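Local atomic coordinates of beta-galactosidase (Streptococcus pneumoniae, PDB entry 4CUA), a protein that cleaves terminal beta-linked galactose from glycans and carries this module, which probably binds galactose-containing sugars. Residues L19-D24 against T155-I160; V61-G66 against T174-F179; K135-L140 against N146-D151; I160-A165 against R169-T174. All blocks are in the same frame, centred on the assembly; numbering follows the deposited sequence. Where two conformers were deposited one is given.

How the interactions relate
All four contacts lie in one galactose-binding-like domain, built as an antiparallel beta sandwich. Interactions 1 and 2 are neighbours, with centres about 7 Å apart. Strand 58-67 joins them: it pairs with strands 19-22 and 157-163. Interaction 4 continues along strand 157-163 and shares Ile-160 with interaction 1. Its centre is about 15 Å from that of interaction 2, which it meets at Thr-174, a calcium ligand. Interaction 3 stands apart on strand 145-155, its centre 15 to 18 Å from the others. Along the chain, the segments of interactions 1 and 2 alternate. Interaction 3 closes before interaction 4 opens, and both fall within interaction 2. Distant parts of the sequence thus share one core, with calcium beside it.

Interaction 1. Residues L19-D24 against T155-I160; sequences LAFASD and TYAIRI. With EDO (1,2-ethanediol), chain E.
Phe-21 meets Ala-157 and Arg-159 across the strand that separates them in the beta sandwich of this galactose-binding-like domain. Strands 19-22 and 157-160 run 8.8 Å apart at their closest, with their directions 43° apart. Strand 58-67 lies between them and hydrogen-bonds to both, so the two are second neighbours in the sheet. The ring of Phe-21 bridges the gap by passing over Gly-62 of the middle strand, which has no side chain. Its CG sits between the backbone N and the carbonyl carbon (chi1 61°). CZ lies 4.0 Å from Ile-158 O and 4.2 Å from Arg-159 CB. CE2 touches Ala-157 CB at 4.1 Å. These approaches are oblique to the ring. Phe-122 stacks on Phe-21.

Arg-159 runs extended from CG to NE. Its NE forms a salt bridge with Glu-98, and Trp-128 makes a cation-pi contact with it. A 1,2-ethanediol, probably from the crystallisation liquor, sits beside Phe-21 and Arg-159. Its O2 lies at the edge of both the ring and the guanidinium. Arg-159 NH1 donates a hydrogen bond of 2.7 Å to this O2, with an N-H...O angle of 145°, while Phe-21 CE1 is 3.3 Å from the same oxygen.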
loop_
_atom_site.group_PDB
_atom_site.type_symbol
_atom_site.label_atom_id
_atom_site.label_comp_id
_atom_site.label_asym_id
_atom_site.label_seq_id
_atom_site.Cartn_x
_atom_site.Cartn_y
_atom_site.Cartn_z
ATOM N N LEU A 19 5.043 6.232 6.325
ATOM C CA LEU A 19 4.964 6.826 4.988
ATOM C C LEU A 19 4.439 5.769 4.060
ATOM O O LEU A 19 4.944 4.649 4.025
ATOM C CB LEU A 19 6.377 7.187 4.499
ATOM C CG LEU A 19 6.634 7.663 3.082
ATOM C CD1 LEU A 19 5.982 9.024 2.887
ATOM C CD2 LEU A 19 8.144 7.827 2.913
ATOM N N ALA A 20 3.405 6.117 3.307
ATOM C CA ALA A 20 2.945 5.289 2.186
ATOM C C ALA A 20 3.856 5.490 1.001
ATOM O O ALA A 20 4.388 6.588 0.727
ATOM C CB ALA A 20 1.516 5.674 1.808
ATOM N N PHE A 21 4.055 4.428 0.232
ATOM C CA PHE A 21 4.890 4.506 -0.969
ATOM C C PHE A 21 4.223 3.624 -2.042
ATOM O O PHE A 21 3.434 2.729 -1.760
ATOM C CB PHE A 21 6.324 4.047 -0.670
ATOM C CG PHE A 21 6.433 2.601 -0.198
ATOM C CD1 PHE A 21 6.555 1.553 -1.092
ATOM C CD2 PHE A 21 6.451 2.284 1.179
ATOM C CE1 PHE A 21 6.689 0.266 -0.665
ATOM C CE2 PHE A 21 6.555 0.999 1.584
ATOM C CZ PHE A 21 6.645 -0.022 0.669
ATOM N N ALA A 22 4.553 3.919 -3.317
ATOM C CA ALA A 22 4.064 3.160 -4.439
ATOM C C ALA A 22 5.119 3.045 -5.480
ATOM O O ALA A 22 5.979 3.917 -5.590
ATOM C CB ALA A 22 2.851 3.797 -5.042
ATOM N N SER A 23 5.077 1.958 -6.240
ATOM C CA SER A 23 6.038 1.835 -7.356
ATOM C C SER A 23 5.800 2.934 -8.413
ATOM O O SER A 23 6.744 3.447 -9.017
ATOM C CB SER A 23 5.863 0.459 -7.975
ATOM O OG SER A 23 4.562 0.197 -8.366
ATOM N N ASP A 24 4.557 3.289 -8.641
ATOM C CA ASP A 24 4.126 4.282 -9.597
ATOM C C ASP A 24 2.720 4.714 -9.227
ATOM O O ASP A 24 1.948 3.986 -8.558
ATOM C CB ASP A 24 4.150 3.725 -11.029
ATOM C CG ASP A 24 4.006 4.756 -12.058
ATOM O OD1 ASP A 24 4.562 5.847 -11.924
ATOM O OD2 ASP A 24 3.295 4.449 -13.100
ATOM N N THR A 155 9.092 -6.345 10.418
ATOM C CA THR A 155 9.526 -5.777 9.138
ATOM C C THR A 155 9.448 -4.252 9.181
ATOM O O THR A 155 8.617 -3.662 9.904
ATOM C CB THR A 155 8.686 -6.335 7.988
ATOM O OG1 THR A 155 9.250 -5.877 6.744
ATOM C CG2 THR A 155 7.273 -5.881 8.095
ATOM N N TYR A 156 10.298 -3.621 8.358
ATOM C CA TYR A 156 10.216 -2.167 8.123
ATOM C C TYR A 156 9.053 -1.790 7.198
ATOM O O TYR A 156 8.637 -0.625 7.226
ATOM C CB TYR A 156 11.499 -1.638 7.505
ATOM C CG TYR A 156 12.641 -1.608 8.458
ATOM C CD1 TYR A 156 12.677 -0.683 9.480
ATOM C CD2 TYR A 156 13.781 -2.395 8.257
ATOM C CE1 TYR A 156 13.758 -0.591 10.351
ATOM C CE2 TYR A 156 14.850 -2.285 9.125
ATOM C CZ TYR A 156 14.815 -1.413 10.175
ATOM O OH TYR A 156 15.944 -1.320 11.008
ATOM N N ALA A 157 8.542 -2.721 6.404
ATOM C CA ALA A 157 7.538 -2.364 5.371
ATOM C C ALA A 157 6.776 -3.534 4.885
ATOM O O ALA A 157 7.320 -4.640 4.766
ATOM C CB ALA A 157 8.229 -1.688 4.205
ATOM N N ILE A 158 5.509 -3.345 4.589
ATOM C CA ILE A 158 4.790 -4.278 3.797
ATOM C C ILE A 158 4.251 -3.550 2.606
ATOM O O ILE A 158 4.101 -2.326 2.668
ATOM C CB ILE A 158 3.712 -5.086 4.564
ATOM C CG1 ILE A 158 2.556 -4.160 4.973
ATOM C CG2 ILE A 158 4.393 -5.821 5.723
ATOM C CD1 ILE A 158 1.256 -4.876 5.231
ATOM N N ARG A 159 3.970 -4.304 1.572
ATOM C CA ARG A 159 3.315 -3.789 0.384
ATOM C C ARG A 159 2.387 -4.806 -0.237
ATOM O O ARG A 159 2.500 -6.038 -0.007
ATOM C CB ARG A 159 4.296 -3.297 -0.672
ATOM C CG ARG A 159 5.032 -4.396 -1.439
ATOM C CD ARG A 159 6.120 -3.779 -2.305
ATOM N NE ARG A 159 6.709 -4.845 -3.114
ATOM C CZ ARG A 159 7.723 -4.610 -3.957
ATOM N NH1 ARG A 159 8.184 -3.379 -4.137
ATOM N NH2 ARG A 159 8.212 -5.624 -4.636
ATOM N N ILE A 160 1.431 -4.308 -0.991
ATOM C CA ILE A 160 0.554 -5.094 -1.791
ATOM C C ILE A 160 0.845 -4.746 -3.268
ATOM O O ILE A 160 0.742 -3.641 -3.678
ATOM C CB ILE A 160 -0.938 -5.010 -1.341
ATOM C CG1 ILE A 160 -1.790 -5.930 -2.153
ATOM C CG2 ILE A 160 -1.453 -3.560 -1.387
ATOM C CD1 ILE A 160 -3.240 -6.046 -1.725
HETATM C C1 EDO E . 8.660 -0.585 -5.467
HETATM O O1 EDO E . 8.984 0.440 -6.285
HETATM C C2 EDO E . 7.810 0.055 -4.293
HETATM O O2 EDO E . 7.042 -0.903 -3.784
#

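Interaction 2. Residues V61-G66 against T174-F179; sequences VGVLFG and TEVQIF. With CA (calcium ion), chain C.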
loop_
_atom_site.group_PDB
_atom_site.type_symbol
_atom_site.label_atom_id
_atom_site.label_comp_id
_atom_site.label_asym_id
_atom_site.label_seq_id
_atom_site.Cartn_x
_atom_site.Cartn_y
_atom_site.Cartn_z
ATOM N N VAL A 61 1.666 -0.771 -3.629
ATOM C CA VAL A 61 1.438 0.242 -2.599
ATOM C C VAL A 61 1.827 -0.356 -1.258
ATOM O O VAL A 61 1.410 -1.490 -0.967
ATOM C CB VAL A 61 -0.052 0.601 -2.564
ATOM C CG1 VAL A 61 -0.384 1.472 -1.365
ATOM C CG2 VAL A 61 -0.459 1.335 -3.872
ATOM N N GLY A 62 2.567 0.370 -0.458
ATOM C CA GLY A 62 2.925 -0.138 0.832
ATOM C C GLY A 62 3.132 0.937 1.833
ATOM O O GLY A 62 2.864 2.125 1.554
ATOM N N VAL A 63 3.465 0.512 3.065
ATOM C CA VAL A 63 3.726 1.403 4.179
ATOM C C VAL A 63 5.093 1.086 4.747
ATOM O O VAL A 63 5.366 -0.073 4.998
ATOM C CB VAL A 63 2.616 1.285 5.252
ATOM C CG1 VAL A 63 2.954 2.184 6.430
ATOM C CG2 VAL A 63 1.257 1.646 4.642
ATOM N N LEU A 64 5.875 2.115 4.958
ATOM C CA LEU A 64 7.157 2.109 5.611
ATOM C C LEU A 64 6.930 2.621 7.040
ATOM O O LEU A 64 6.480 3.750 7.196
ATOM C CB LEU A 64 8.152 3.020 4.908
ATOM C CG LEU A 64 9.520 3.184 5.524
ATOM C CD1 LEU A 64 10.204 1.797 5.640
ATOM C CD2 LEU A 64 10.351 4.126 4.646
ATOM N N PHE A 65 7.198 1.795 8.023
ATOM C CA PHE A 65 6.764 2.106 9.400
ATOM C C PHE A 65 7.627 3.076 10.134
ATOM O O PHE A 65 8.832 3.232 9.897
ATOM C CB PHE A 65 6.662 0.824 10.201
ATOM C CG PHE A 65 5.684 -0.129 9.635
ATOM C CD1 PHE A 65 4.335 0.182 9.488
ATOM C CD2 PHE A 65 6.079 -1.353 9.134
ATOM C CE1 PHE A 65 3.441 -0.676 8.941
ATOM C CE2 PHE A 65 5.190 -2.208 8.548
ATOM C CZ PHE A 65 3.846 -1.900 8.418
ATOM N N GLY A 66 7.012 3.749 11.123
ATOM C CA GLY A 66 7.781 4.632 11.979
ATOM C C GLY A 66 7.291 4.450 13.421
ATOM O O GLY A 66 6.264 3.924 13.664
ATOM N N THR A 174 -8.613 3.797 -1.754
ATOM C CA THR A 174 -8.860 5.052 -0.992
ATOM C C THR A 174 -8.073 5.106 0.350
ATOM O O THR A 174 -7.650 6.159 0.743
ATOM C CB THR A 174 -10.327 5.319 -0.777
ATOM O OG1 THR A 174 -10.469 6.551 -0.056
ATOM C CG2 THR A 174 -11.071 4.243 -0.097
ATOM N N GLU A 175 -7.856 3.945 0.954
ATOM C CA GLU A 175 -7.166 3.884 2.264
ATOM C C GLU A 175 -6.710 2.484 2.493
ATOM O O GLU A 175 -7.402 1.545 2.131
ATOM C CB GLU A 175 -8.143 4.352 3.370
ATOM C CG GLU A 175 -7.496 4.708 4.705
ATOM C CD GLU A 175 -6.716 5.978 4.756
ATOM O OE1 GLU A 175 -6.605 6.712 3.755
ATOM O OE2 GLU A 175 -6.161 6.309 5.867
ATOM N N VAL A 176 -5.553 2.384 3.176
ATOM C CA VAL A 176 -5.133 1.136 3.778
ATOM C C VAL A 176 -5.068 1.349 5.271
ATOM O O VAL A 176 -4.934 2.494 5.722
ATOM C CB VAL A 176 -3.775 0.650 3.283
ATOM C CG1 VAL A 176 -3.792 0.548 1.751
ATOM C CG2 VAL A 176 -2.634 1.538 3.762
ATOM N N GLN A 177 -5.209 0.267 6.037
ATOM C CA GLN A 177 -5.000 0.326 7.490
ATOM C C GLN A 177 -4.252 -0.941 7.949
ATOM O O GLN A 177 -4.570 -2.052 7.522
ATOM C CB GLN A 177 -6.338 0.440 8.228
ATOM C CG GLN A 177 -7.071 1.702 7.805
ATOM C CD GLN A 177 -8.408 1.880 8.564
ATOM O OE1 GLN A 177 -9.097 0.933 8.892
ATOM N NE2 GLN A 177 -8.728 3.097 8.814
ATOM N N ILE A 178 -3.264 -0.715 8.802
ATOM C CA ILE A 178 -2.485 -1.794 9.398
ATOM C C ILE A 178 -2.504 -1.555 10.915
ATOM O O ILE A 178 -2.285 -0.415 11.346
ATOM C CB ILE A 178 -1.034 -1.795 8.885
ATOM C CG1 ILE A 178 -1.024 -1.961 7.367
ATOM C CG2 ILE A 178 -0.264 -2.998 9.445
ATOM C CD1 ILE A 178 0.365 -1.728 6.794
ATOM N N PHE A 179 -2.761 -2.639 11.673
ATOM C CA PHE A 179 -2.843 -2.520 13.155
ATOM C C PHE A 179 -1.787 -3.336 13.884
ATOM O O PHE A 179 -1.443 -4.449 13.483
ATOM C CB PHE A 179 -4.232 -2.913 13.619
ATOM C CG PHE A 179 -5.321 -2.117 12.975
ATOM C CD1 PHE A 179 -5.669 -0.888 13.470
ATOM C CD2 PHE A 179 -5.936 -2.560 11.808
ATOM C CE1 PHE A 179 -6.652 -0.144 12.857
ATOM C CE2 PHE A 179 -6.933 -1.805 11.192
ATOM C CZ PHE A 179 -7.275 -0.583 11.727
HETATM CA CA CA C . -7.392 8.069 2.084
#
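Val-63, Phe-65, Val-176 and Ile-178 make an apolar contact in the core of the beta sandwich, with no hydrogen bond between the two segments. Strands 58-67 and 172-177 are not paired. They face each other across the core through side chains, and the nearest CA atoms, of Val-63 and Ile-178, are 8.7 Å apart.

Val-61 comes first and points toward segment 174-179, but its side chain stops short of close contact. Gly-62 adds no side chain. Val-63 then carries the middle of the contact. Its CG2 touches Val-176 CG2 at 4.0 Å, and the two valines lie alongside, pointing opposite ways. Val-63 and Ile-178 instead meet tip to tip, with Val-63 CB 4.1 Å from Ile-178 CD1. Phe-65 follows after Leu-64. The same CD1 of Ile-178 lies at the edge of the Phe-65 ring, 3.8 Å from CZ, and the two side chains cross at about a right angle. With CG1 anti to the carbonyl carbon (chi1 -59°) and the chain extended beyond it, Ile-178 brings CD1 against both Val-63 and Phe-65. Val-63 O sits 4.1 Å above one face of the Phe-65 ring, over its centre.

At the start of segment 174-179 the chain turns a corner and binds calcium. Thr-174 O is 2.4 Å from the ion and Glu-175 OE1 2.3 Å. Asn-33, Asp-36, Leu-38 and Asn-47 complete the site.

Strand 157-163 flanks strand 58-67 and brings Ile-158 against Ile-178. From strand 70-83, Leu-79 packs on Ile-178, and Val-76 packs on Phe-65.

Interaction 3. Residues K135-L140 against N146-D151; sequences KAPAQL and NHFSFD
The ring of Phe-148 meets Ala-136 CB and Leu-140 CD2 at its edge. Ala-136 CB is 3.6 Å from CD1, and Leu-140 CD2 is 3.8 Å from CZ. Pro-137 approaches obliquely, with its CD 3.7 Å from CE1, and the two side chains cross at about a right angle. Lys-135 O also approaches the ring obliquely. Phe-148 CG is anti to the carbonyl carbon (chi1 -56°), which turns the ring to the side where the apolar groups lie. Tyr-95 of strand 94-100 also meets the ring, with the planes at about 60°.

A second flat group is the amide of Asn-146. Its OD1 lies 3.3 Å from Leu-140 CA, and the Asn-146 and Leu-140 side chains cross at about a right angle. Its ND2 donates a hydrogen bond to Lys-141 O.

Here the loop that follows strand 128-130 comes back along strand 145-155 of the beta sandwich. A single antiparallel bridge joins them, a hydrogen-bonded pair between Lys-135 and Ser-149. Lys-135 N gives a 2.7 Å bond to Ser-149 O, nearly straight at 175°. Ser-149 N returns a 3.0 Å bond to Lys-135 O.

On the outer side, Lys-135 runs past the Ser-149 hydroxyl. Lys-135 NZ donates to a water that also hydrogen-bonds Ser-149 OG.

An otherwise irregular loop is therefore held on strand 145-155 by one bridge and by the apolar edge of Phe-148. The lysine-serine link runs through water, so it is probably more adaptable than the backbone pair.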
loop_
_atom_site.group_PDB
_atom_site.type_symbol
_atom_site.label_atom_id
_atom_site.label_comp_id
_atom_site.label_asym_id
_atom_site.label_seq_id
_atom_site.Cartn_x
_atom_site.Cartn_y
_atom_site.Cartn_z
ATOM N N LYS A 135 -4.889 -15.211 4.774
ATOM C CA LYS A 135 -6.313 -15.304 4.761
ATOM C C LYS A 135 -6.795 -13.999 4.111
ATOM O O LYS A 135 -6.397 -12.936 4.550
ATOM C CB LYS A 135 -6.903 -15.432 6.155
ATOM C CG LYS A 135 -6.388 -16.618 6.963
ATOM C CD LYS A 135 -7.229 -16.822 8.226
ATOM C CE LYS A 135 -6.839 -18.127 8.922
ATOM N NZ LYS A 135 -5.511 -17.990 9.579
ATOM N N ALA A 136 -7.627 -14.155 3.114
ATOM C CA ALA A 136 -8.051 -13.016 2.264
ATOM C C ALA A 136 -9.493 -13.229 1.917
ATOM O O ALA A 136 -10.006 -14.352 1.934
ATOM C CB ALA A 136 -7.236 -13.003 0.988
ATOM N N PRO A 137 -10.170 -12.163 1.495
ATOM C CA PRO A 137 -11.458 -12.376 0.898
ATOM C C PRO A 137 -11.429 -13.294 -0.315
ATOM O O PRO A 137 -10.487 -13.293 -1.084
ATOM C CB PRO A 137 -11.909 -10.942 0.469
ATOM C CG PRO A 137 -10.955 -9.994 1.096
ATOM C CD PRO A 137 -9.704 -10.769 1.401
ATOM N N ALA A 138 -12.507 -14.056 -0.532
ATOM C CA ALA A 138 -12.568 -14.957 -1.697
ATOM C C ALA A 138 -12.614 -14.176 -2.989
ATOM O O ALA A 138 -12.091 -14.602 -4.020
ATOM C CB ALA A 138 -13.787 -15.900 -1.586
ATOM N N GLN A 139 -13.204 -12.976 -2.936
ATOM C CA GLN A 139 -13.070 -12.014 -4.022
ATOM C C GLN A 139 -12.945 -10.622 -3.462
ATOM O O GLN A 139 -13.674 -10.228 -2.558
ATOM C CB GLN A 139 -14.238 -12.059 -4.966
ATOM C CG GLN A 139 -15.577 -11.993 -4.337
ATOM C CD GLN A 139 -16.588 -12.857 -5.075
ATOM O OE1 GLN A 139 -16.451 -13.158 -6.276
ATOM N NE2 GLN A 139 -17.625 -13.262 -4.346
ATOM N N LEU A 140 -12.031 -9.856 -4.027
ATOM C CA LEU A 140 -11.896 -8.461 -3.629
ATOM C C LEU A 140 -13.119 -7.700 -4.054
ATOM O O LEU A 140 -13.691 -7.939 -5.143
ATOM C CB LEU A 140 -10.648 -7.879 -4.300
ATOM C CG LEU A 140 -9.333 -8.592 -4.037
ATOM C CD1 LEU A 140 -8.196 -7.831 -4.725
ATOM C CD2 LEU A 140 -9.067 -8.765 -2.560
ATOM N N ASN A 146 -11.213 -4.241 2.667
ATOM C CA ASN A 146 -10.984 -5.685 2.430
ATOM C C ASN A 146 -9.892 -6.108 3.377
ATOM O O ASN A 146 -8.811 -5.553 3.380
ATOM C CB ASN A 146 -10.497 -5.922 0.981
ATOM C CG ASN A 146 -11.593 -5.771 -0.051
ATOM O OD1 ASN A 146 -11.875 -6.706 -0.789
ATOM N ND2 ASN A 146 -12.247 -4.592 -0.137
ATOM N N HIS A 147 -10.162 -7.116 4.212
ATOM C CA HIS A 147 -9.247 -7.473 5.287
ATOM C C HIS A 147 -8.430 -8.719 4.973
ATOM O O HIS A 147 -8.978 -9.694 4.500
ATOM C CB HIS A 147 -10.082 -7.739 6.555
ATOM C CG HIS A 147 -10.895 -6.584 6.962
ATOM N ND1 HIS A 147 -10.340 -5.446 7.458
ATOM C CD2 HIS A 147 -12.214 -6.361 6.887
ATOM C CE1 HIS A 147 -11.290 -4.560 7.709
ATOM N NE2 HIS A 147 -12.436 -5.101 7.399
ATOM N N PHE A 148 -7.148 -8.609 5.221
ATOM C CA PHE A 148 -6.145 -9.653 5.052
ATOM C C PHE A 148 -5.432 -9.916 6.364
ATOM O O PHE A 148 -5.216 -9.019 7.164
ATOM C CB PHE A 148 -5.070 -9.203 4.025
ATOM C CG PHE A 148 -5.620 -8.808 2.699
ATOM C CD1 PHE A 148 -5.898 -9.720 1.705
ATOM C CD2 PHE A 148 -5.868 -7.460 2.429
ATOM C CE1 PHE A 148 -6.403 -9.327 0.470
ATOM C CE2 PHE A 148 -6.363 -7.075 1.193
ATOM C CZ PHE A 148 -6.623 -7.994 0.200
ATOM N N SER A 149 -5.133 -11.206 6.622
ATOM C CA SER A 149 -4.340 -11.582 7.774
ATOM C C SER A 149 -3.369 -12.685 7.334
ATOM O O SER A 149 -3.628 -13.374 6.347
ATOM C CB SER A 149 -5.210 -12.006 8.956
ATOM O OG SER A 149 -5.954 -13.164 8.685
ATOM N N PHE A 150 -2.268 -12.732 8.029
ATOM C CA PHE A 150 -1.149 -13.589 7.663
ATOM C C PHE A 150 -0.255 -13.782 8.863
ATOM O O PHE A 150 -0.383 -13.165 9.937
ATOM C CB PHE A 150 -0.389 -13.011 6.432
ATOM C CG PHE A 150 -0.133 -11.545 6.510
ATOM C CD1 PHE A 150 0.917 -11.058 7.217
ATOM C CD2 PHE A 150 -1.004 -10.644 5.853
ATOM C CE1 PHE A 150 1.161 -9.681 7.330
ATOM C CE2 PHE A 150 -0.782 -9.280 5.980
ATOM C CZ PHE A 150 0.269 -8.806 6.713
ATOM N N ASP A 151 0.679 -14.735 8.737
ATOM C CA ASP A 151 1.592 -14.960 9.824
ATOM C C ASP A 151 2.366 -13.696 10.202
ATOM O O ASP A 151 2.878 -12.981 9.353
ATOM C CB ASP A 151 2.589 -16.065 9.457
ATOM C CG ASP A 151 1.951 -17.433 9.291
ATOM O OD1 ASP A 151 0.901 -17.768 9.929
ATOM O OD2 ASP A 151 2.492 -18.197 8.449
HETATM O O HOH W 1 -4.308 -15.192 10.159
#

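Interaction 4. Residues I160-A165 against R169-T174; sequences IRMVKA and RGTSIT. With CA (calcium ion), chain C.
Selenomethionine Met-162 packs against Thr-171 and Ile-173 in the tight, buried part of this contact. Its SE lies 3.8 Å from Thr-171 CG2. Its terminal CE is also 3.8 Å from Ile-173 CD1. The chain of Met-162 bends at its last torsion (chi3 -68°), which brings the methyl to the isoleucine tip. Trp-49 touches both Met-162 and Thr-171, and Phe-83 of strand 70-83 covers Met-162 and Ile-173. Lys-164 adds to the packing by lying over Thr-171 and Gly-170. Its CA is 3.4 Å from Thr-171 OG1, and its CD is 3.8 Å from Gly-170 N.

The two segments are joined by a loop between strands 157-163 and 172-177 of the beta sandwich. It crosses between strands that have different neighbours, and no direct hydrogen bond links the segments. Beyond Ile-173 the chain turns a corner at Thr-174, whose carbonyl oxygen binds the calcium ion at 2.4 Å.

The solvent side is looser and holds water. A water 2.9 Å from both Met-162 O and Thr-171 OG1 donates to the first and accepts from the second. Thr-171 thus turns its methyl to the selenium and its hydroxyl to this water. A second water accepts from Ala-165 N, with Gly-170 O also close by. Arg-169 is exposed here. The NZ of Lys-164 bonds to Lys-168 O and, from above the carbonyl plane, to Ala-165 O at 3.1 Å.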
loop_
_atom_site.group_PDB
_atom_site.type_symbol
_atom_site.label_atom_id
_atom_site.label_comp_id
_atom_site.label_asym_id
_atom_site.label_seq_id
_atom_site.Cartn_x
_atom_site.Cartn_y
_atom_site.Cartn_z
ATOM N N ILE A 160 1.431 -4.308 -0.991
ATOM C CA ILE A 160 0.554 -5.094 -1.791
ATOM C C ILE A 160 0.845 -4.746 -3.268
ATOM O O ILE A 160 0.742 -3.641 -3.678
ATOM C CB ILE A 160 -0.938 -5.010 -1.341
ATOM C CG1 ILE A 160 -1.790 -5.930 -2.153
ATOM C CG2 ILE A 160 -1.453 -3.560 -1.387
ATOM C CD1 ILE A 160 -3.240 -6.046 -1.725
ATOM N N ARG A 161 1.212 -5.784 -4.024
ATOM C CA ARG A 161 1.656 -5.654 -5.426
ATOM C C ARG A 161 0.586 -6.263 -6.296
ATOM O O ARG A 161 0.180 -7.452 -6.129
ATOM C CB ARG A 161 2.999 -6.360 -5.558
ATOM C CG ARG A 161 3.566 -6.296 -6.983
ATOM C CD ARG A 161 5.008 -6.669 -6.997
ATOM N NE ARG A 161 5.306 -7.939 -6.331
ATOM C CZ ARG A 161 5.115 -9.142 -6.847
ATOM N NH1 ARG A 161 4.668 -9.306 -8.088
ATOM N NH2 ARG A 161 5.434 -10.190 -6.115
HETATM N N MSE A 162 0.064 -5.466 -7.227
HETATM C CA MSE A 162 -1.228 -5.701 -7.816
HETATM C C MSE A 162 -1.303 -5.504 -9.316
HETATM O O MSE A 162 -0.723 -4.552 -9.824
HETATM C CB MSE A 162 -2.238 -4.665 -7.283
HETATM C CG MSE A 162 -2.387 -4.801 -5.760
HETATM SE SE MSE A 162 -3.346 -3.258 -5.007
HETATM C CE MSE A 162 -1.984 -1.898 -5.335
ATOM N N VAL A 163 -1.968 -6.395 -10.019
ATOM C CA VAL A 163 -2.167 -6.221 -11.460
ATOM C C VAL A 163 -3.572 -5.762 -11.712
ATOM O O VAL A 163 -4.557 -6.362 -11.204
ATOM C CB VAL A 163 -1.917 -7.537 -12.216
ATOM C CG1 VAL A 163 -2.022 -7.250 -13.703
ATOM C CG2 VAL A 163 -0.542 -8.072 -11.922
ATOM N N LYS A 164 -3.755 -4.701 -12.499
ATOM C CA LYS A 164 -5.078 -4.204 -12.784
ATOM C C LYS A 164 -5.973 -5.166 -13.502
ATOM O O LYS A 164 -5.476 -6.043 -14.208
ATOM C CB LYS A 164 -5.020 -2.923 -13.608
ATOM C CG LYS A 164 -4.651 -3.164 -15.060
ATOM C CD LYS A 164 -4.823 -1.902 -15.885
ATOM C CE LYS A 164 -4.714 -2.220 -17.396
ATOM N NZ LYS A 164 -5.793 -3.139 -17.867
ATOM N N ALA A 165 -7.261 -4.966 -13.359
ATOM C CA ALA A 165 -8.247 -5.768 -14.075
ATOM C C ALA A 165 -8.128 -5.404 -15.568
ATOM O O ALA A 165 -7.909 -4.263 -15.934
ATOM C CB ALA A 165 -9.621 -5.466 -13.556
ATOM N N ARG A 169 -8.412 0.726 -16.477
ATOM C CA ARG A 169 -7.205 1.421 -16.850
ATOM C C ARG A 169 -6.246 1.590 -15.606
ATOM O O ARG A 169 -5.180 2.188 -15.699
ATOM C CB ARG A 169 -7.554 2.761 -17.487
ATOM C CG ARG A 169 -8.295 2.639 -18.854
ATOM C CD ARG A 169 -8.767 3.964 -19.368
ATOM N NE ARG A 169 -7.626 4.748 -19.913
ATOM C CZ ARG A 169 -7.716 6.018 -20.290
ATOM N NH1 ARG A 169 -8.850 6.677 -20.258
ATOM N NH2 ARG A 169 -6.620 6.604 -20.773
ATOM N N GLY A 170 -6.667 1.045 -14.447
ATOM C CA GLY A 170 -5.799 1.034 -13.282
ATOM C C GLY A 170 -6.468 0.420 -12.089
ATOM O O GLY A 170 -7.648 0.085 -12.130
ATOM N N THR A 171 -5.642 0.313 -11.030
ATOM C CA THR A 171 -6.041 -0.165 -9.706
ATOM C C THR A 171 -6.227 1.071 -8.857
ATOM O O THR A 171 -5.616 2.109 -9.100
ATOM C CB THR A 171 -4.993 -1.090 -9.132
ATOM O OG1 THR A 171 -4.872 -2.197 -10.053
ATOM C CG2 THR A 171 -5.427 -1.650 -7.784
ATOM N N SER A 172 -7.082 0.946 -7.857
ATOM C CA SER A 172 -7.440 2.079 -7.035
ATOM C C SER A 172 -7.700 1.734 -5.554
ATOM O O SER A 172 -8.441 0.812 -5.248
ATOM C CB SER A 172 -8.684 2.734 -7.607
ATOM O OG SER A 172 -9.146 3.862 -6.864
ATOM N N ILE A 173 -7.179 2.552 -4.663
ATOM C CA ILE A 173 -7.271 2.374 -3.207
ATOM C C ILE A 173 -7.523 3.720 -2.550
ATOM O O ILE A 173 -6.736 4.636 -2.695
ATOM C CB ILE A 173 -5.968 1.798 -2.660
ATOM C CG1 ILE A 173 -5.713 0.387 -3.174
ATOM C CG2 ILE A 173 -5.984 1.783 -1.114
ATOM C CD1 ILE A 173 -4.308 -0.132 -2.858
ATOM N N THR A 174 -8.613 3.797 -1.754
ATOM C CA THR A 174 -8.860 5.052 -0.992
ATOM C C THR A 174 -8.073 5.106 0.350
ATOM O O THR A 174 -7.650 6.159 0.743
ATOM C CB THR A 174 -10.327 5.319 -0.777
ATOM O OG1 THR A 174 -10.469 6.551 -0.056
ATOM C CG2 THR A 174 -11.071 4.243 -0.097
HETATM CA CA CA C . -7.392 8.069 2.084
HETATM O O HOH W 2 -2.092 -2.258 -10.818
HETATM O O HOH W 3 -8.249 -2.778 -11.794
#